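Local coordinates for protein rifin (Plasmodium falciparum, PDB 7JZK) that belongs to a polymorphic family of membrane-associated malaria parasite antigens and, through its V2 domain, binds LAIR1, here the LAIR1 ectodomain from an antibody, at residues B[61-73]-B[108-120]. Sequence-based numbering, arbitrary orientation.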
loop_
_atom_site.group_PDB
_atom_site.type_symbol
_atom_site.label_atom_id
_atom_site.label_comp_id
_atom_site.label_asym_id
_atom_site.label_seq_id
_atom_site.Cartn_x
_atom_site.Cartn_y
_atom_site.Cartn_z
ATOM N N VAL B 61 -18.376 1.636 7.162
ATOM C CA VAL B 61 -17.184 0.817 6.972
ATOM C C VAL B 61 -16.690 0.891 5.528
ATOM O O VAL B 61 -15.481 0.958 5.274
ATOM C CB VAL B 61 -17.473 -0.631 7.387
ATOM C CG1 VAL B 61 -16.413 -1.537 6.801
ATOM C CG2 VAL B 61 -17.589 -0.752 8.911
ATOM N N THR B 62 -17.606 0.884 4.563
ATOM C CA THR B 62 -17.200 0.823 3.162
ATOM C C THR B 62 -16.458 2.079 2.734
ATOM O O THR B 62 -15.424 2.006 2.058
ATOM C CB THR B 62 -18.421 0.605 2.273
ATOM O OG1 THR B 62 -18.989 -0.673 2.570
ATOM C CG2 THR B 62 -18.035 0.653 0.791
ATOM N N THR B 63 -16.975 3.245 3.104
ATOM C CA THR B 63 -16.348 4.478 2.647
ATOM C C THR B 63 -14.970 4.653 3.268
ATOM O O THR B 63 -13.997 4.988 2.578
ATOM C CB THR B 63 -17.253 5.658 2.990
ATOM O OG1 THR B 63 -18.510 5.489 2.322
ATOM C CG2 THR B 63 -16.609 7.002 2.601
ATOM N N ILE B 64 -14.861 4.402 4.567
ATOM C CA ILE B 64 -13.578 4.565 5.223
ATOM C C ILE B 64 -12.571 3.554 4.696
ATOM O O ILE B 64 -11.411 3.894 4.451
ATOM C CB ILE B 64 -13.751 4.464 6.739
ATOM C CG1 ILE B 64 -12.396 4.338 7.400
ATOM C CG2 ILE B 64 -14.548 3.268 7.084
ATOM C CD1 ILE B 64 -12.523 4.173 8.855
ATOM N N ALA B 65 -12.992 2.299 4.518
ATOM C CA ALA B 65 -12.064 1.288 4.033
ATOM C C ALA B 65 -11.581 1.629 2.631
ATOM O O ALA B 65 -10.394 1.493 2.323
ATOM C CB ALA B 65 -12.723 -0.090 4.077
ATOM N N SER B 66 -12.470 2.141 1.783
ATOM C CA SER B 66 -12.031 2.497 0.445
ATOM C C SER B 66 -11.066 3.677 0.484
ATOM O O SER B 66 -10.073 3.693 -0.247
ATOM C CB SER B 66 -13.251 2.782 -0.441
ATOM O OG SER B 66 -12.959 3.623 -1.550
ATOM N N ALA B 67 -11.312 4.658 1.349
ATOM C CA ALA B 67 -10.401 5.800 1.446
ATOM C C ALA B 67 -9.041 5.388 2.005
ATOM O O ALA B 67 -7.997 5.877 1.549
ATOM C CB ALA B 67 -11.027 6.898 2.318
ATOM N N ILE B 68 -9.032 4.489 2.989
ATOM C CA ILE B 68 -7.776 4.035 3.558
ATOM C C ILE B 68 -7.006 3.219 2.526
ATOM O O ILE B 68 -5.793 3.377 2.385
ATOM C CB ILE B 68 -8.033 3.258 4.862
ATOM C CG1 ILE B 68 -8.486 4.215 5.991
ATOM C CG2 ILE B 68 -6.779 2.469 5.271
ATOM C CD1 ILE B 68 -8.883 3.526 7.289
ATOM N N ASP B 69 -7.710 2.381 1.756
ATOM C CA ASP B 69 -7.082 1.601 0.692
ATOM C C ASP B 69 -6.451 2.508 -0.339
ATOM O O ASP B 69 -5.300 2.328 -0.725
ATOM C CB ASP B 69 -8.114 0.689 0.014
ATOM C CG ASP B 69 -7.568 -0.006 -1.243
ATOM O OD1 ASP B 69 -7.562 0.614 -2.331
ATOM O OD2 ASP B 69 -7.179 -1.189 -1.192
ATOM N N THR B 70 -7.179 3.511 -0.776
ATOM C CA THR B 70 -6.655 4.405 -1.797
ATOM C C THR B 70 -5.420 5.135 -1.275
ATOM O O THR B 70 -4.392 5.221 -1.965
ATOM C CB THR B 70 -7.767 5.397 -2.189
ATOM O OG1 THR B 70 -8.918 4.660 -2.627
ATOM C CG2 THR B 70 -7.325 6.268 -3.338
ATOM N N GLN B 71 -5.450 5.567 -0.023
ATOM C CA GLN B 71 -4.296 6.274 0.587
ATOM C C GLN B 71 -3.104 5.326 0.744
ATOM O O GLN B 71 -1.994 5.747 0.447
ATOM C CB GLN B 71 -4.721 6.903 1.912
ATOM C CG GLN B 71 -3.683 7.806 2.548
ATOM C CD GLN B 71 -4.344 8.752 3.515
ATOM O OE1 GLN B 71 -5.252 9.495 3.162
ATOM N NE2 GLN B 71 -3.888 8.731 4.751
ATOM N N MET B 72 -3.348 4.094 1.192
ATOM C CA MET B 72 -2.259 3.129 1.358
ATOM C C MET B 72 -1.602 2.822 0.023
ATOM O O MET B 72 -0.374 2.707 -0.061
ATOM C CB MET B 72 -2.772 1.839 2.005
ATOM C CG MET B 72 -1.701 0.787 2.292
ATOM S SD MET B 72 -2.308 -0.576 3.331
ATOM C CE MET B 72 -2.393 0.339 4.880
ATOM N N THR B 73 -2.398 2.656 -1.036
ATOM C CA THR B 73 -1.770 2.432 -2.332
ATOM C C THR B 73 -0.959 3.654 -2.751
ATOM O O THR B 73 0.137 3.519 -3.320
ATOM C CB THR B 73 -2.819 2.064 -3.388
ATOM O OG1 THR B 73 -3.457 0.842 -2.993
ATOM C CG2 THR B 73 -2.171 1.844 -4.770
ATOM N N GLN B 108 -5.559 -6.134 -0.520
ATOM C CA GLN B 108 -5.394 -5.095 0.487
ATOM C C GLN B 108 -6.734 -4.514 0.918
ATOM O O GLN B 108 -7.006 -4.370 2.106
ATOM C CB GLN B 108 -4.475 -4.012 -0.094
ATOM C CG GLN B 108 -4.324 -2.729 0.702
ATOM C CD GLN B 108 -3.330 -1.761 0.053
ATOM O OE1 GLN B 108 -2.121 -1.877 0.215
ATOM N NE2 GLN B 108 -3.851 -0.849 -0.768
ATOM N N LYS B 109 -7.603 -4.218 -0.042
ATOM C CA LYS B 109 -8.906 -3.626 0.252
ATOM C C LYS B 109 -9.713 -4.517 1.187
ATOM O O LYS B 109 -10.333 -4.039 2.126
ATOM C CB LYS B 109 -9.681 -3.404 -1.060
ATOM C CG LYS B 109 -10.739 -2.304 -1.078
ATOM C CD LYS B 109 -11.142 -2.008 -2.522
ATOM C CE LYS B 109 -12.104 -0.839 -2.644
ATOM N NZ LYS B 109 -12.494 -0.627 -4.069
ATOM N N ASP B 110 -9.694 -5.821 0.955
ATOM C CA ASP B 110 -10.435 -6.767 1.785
ATOM C C ASP B 110 -9.882 -6.838 3.204
ATOM O O ASP B 110 -10.640 -6.812 4.172
ATOM C CB ASP B 110 -10.434 -8.137 1.084
ATOM C CG ASP B 110 -11.101 -8.057 -0.298
ATOM O OD1 ASP B 110 -11.930 -7.139 -0.494
ATOM O OD2 ASP B 110 -10.752 -8.822 -1.223
ATOM N N ALA B 111 -8.567 -6.890 3.359
ATOM C CA ALA B 111 -7.984 -6.928 4.699
ATOM C C ALA B 111 -8.276 -5.625 5.447
ATOM O O ALA B 111 -8.606 -5.630 6.633
ATOM C CB ALA B 111 -6.471 -7.196 4.603
ATOM N N ILE B 112 -8.226 -4.498 4.744
ATOM C CA ILE B 112 -8.537 -3.232 5.374
ATOM C C ILE B 112 -9.989 -3.225 5.817
ATOM O O ILE B 112 -10.310 -2.735 6.892
ATOM C CB ILE B 112 -8.234 -2.073 4.414
ATOM C CG1 ILE B 112 -6.748 -2.052 4.119
ATOM C CG2 ILE B 112 -8.726 -0.715 5.008
ATOM C CD1 ILE B 112 -6.380 -1.162 2.973
ATOM N N THR B 113 -10.884 -3.759 4.984
ATOM C CA THR B 113 -12.306 -3.824 5.299
ATOM C C THR B 113 -12.526 -4.635 6.562
ATOM O O THR B 113 -13.216 -4.192 7.479
ATOM C CB THR B 113 -13.065 -4.428 4.100
ATOM O OG1 THR B 113 -12.953 -3.547 2.967
ATOM C CG2 THR B 113 -14.539 -4.687 4.410
ATOM N N GLY B 114 -11.889 -5.792 6.666
ATOM C CA GLY B 114 -12.035 -6.565 7.887
ATOM C C GLY B 114 -11.505 -5.824 9.101
ATOM O O GLY B 114 -12.126 -5.837 10.172
ATOM N N ALA B 115 -10.379 -5.123 8.936
ATOM C CA ALA B 115 -9.818 -4.386 10.061
ATOM C C ALA B 115 -10.762 -3.272 10.505
ATOM O O ALA B 115 -11.081 -3.139 11.694
ATOM C CB ALA B 115 -8.450 -3.819 9.684
ATOM N N VAL B 116 -11.269 -2.498 9.547
ATOM C CA VAL B 116 -12.161 -1.397 9.868
ATOM C C VAL B 116 -13.423 -1.922 10.514
ATOM O O VAL B 116 -13.972 -1.299 11.432
ATOM C CB VAL B 116 -12.469 -0.615 8.584
ATOM C CG1 VAL B 116 -13.675 0.269 8.775
ATOM C CG2 VAL B 116 -11.270 0.184 8.172
ATOM N N THR B 117 -13.863 -3.110 10.099
ATOM C CA THR B 117 -15.037 -3.705 10.715
ATOM C C THR B 117 -14.784 -3.933 12.193
ATOM O O THR B 117 -15.575 -3.509 13.049
ATOM C CB THR B 117 -15.389 -5.021 10.023
ATOM O OG1 THR B 117 -15.802 -4.774 8.667
ATOM C CG2 THR B 117 -16.501 -5.735 10.788
ATOM N N GLN B 118 -13.639 -4.533 12.518
ATOM C CA GLN B 118 -13.351 -4.735 13.931
ATOM C C GLN B 118 -13.264 -3.407 14.676
ATOM O O GLN B 118 -13.787 -3.276 15.790
ATOM C CB GLN B 118 -12.052 -5.506 14.100
ATOM C CG GLN B 118 -11.927 -6.736 13.231
ATOM C CD GLN B 118 -12.158 -7.987 14.025
ATOM O OE1 GLN B 118 -13.079 -8.045 14.844
ATOM N NE2 GLN B 118 -11.313 -8.994 13.813
ATOM N N LEU B 119 -12.648 -2.396 14.063
ATOM C CA LEU B 119 -12.448 -1.141 14.784
ATOM C C LEU B 119 -13.768 -0.426 15.073
ATOM O O LEU B 119 -13.957 0.118 16.168
ATOM C CB LEU B 119 -11.470 -0.237 14.027
ATOM C CG LEU B 119 -9.954 -0.468 14.177
ATOM C CD1 LEU B 119 -9.548 -0.243 15.603
ATOM C CD2 LEU B 119 -9.491 -1.844 13.775
ATOM N N VAL B 120 -14.701 -0.427 14.120
ATOM C CA VAL B 120 -15.980 0.223 14.389
ATOM C C VAL B 120 -16.772 -0.564 15.420
ATOM O O VAL B 120 -17.441 0.021 16.289
ATOM C CB VAL B 120 -16.785 0.421 13.091
ATOM C CG1 VAL B 120 -15.923 1.050 12.026
ATOM C CG2 VAL B 120 -17.349 -0.891 12.593
#
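Gln108 reaches from helix 108-120 across to the last turn of 61-73, where Asp69, Met72 and Thr73 receive it. Its CB lies 4.1 Å from Asp69 OD2. CG, set anti to the backbone N (chi1 171°), passes between that oxygen and Met72 SD. CD then lies beside the Met72 thioether, 3.6 Å from SD. At the tip the amide divides its work. NE2 donates to Thr73 OG1 at 2.8 Å, with the hydroxyl close to the amide plane. It also makes a weak bond to Asp69 OD2 at 3.4 Å. The carboxylate and amide planes are turned 73° apart. OE1 touches CG and SD of Met72 and accepts a hydrogen bond from Arg92 of helix 86-94.

Beyond the amide, mostly apolar side chains meet. The aliphatic part of Lys109 lies against the Asp69 carboxylate. Ile112 is a knob among Ala65, Ile68, Asp69 and Met72; its CG2 meets Ile68 CG2 at 3.7 Å. Val116 fills the next hole, and its CG1 meets Ile64 CG2 tip to tip at 3.6 Å. Val61 packs the other way, among Thr113, Val116, Thr117 and Val120. Ala65 CB rests on Thr113 OG1, which donates to Lys109 O in its own helix.

The axes of 61-73 and 108-120 come within 8.9 Å and their directions differ by 133°, an inclined antiparallel packing. Helix 13-39 covers Ile64, Ile68 and Val120, so the pair forms part of the V2 helical core. Gln108 alone here reaches the LAIR1 chain, packing on its Tyr45. Both ends of its amide are engaged, which probably fixes the amide's rotation in a largely apolar helix pair.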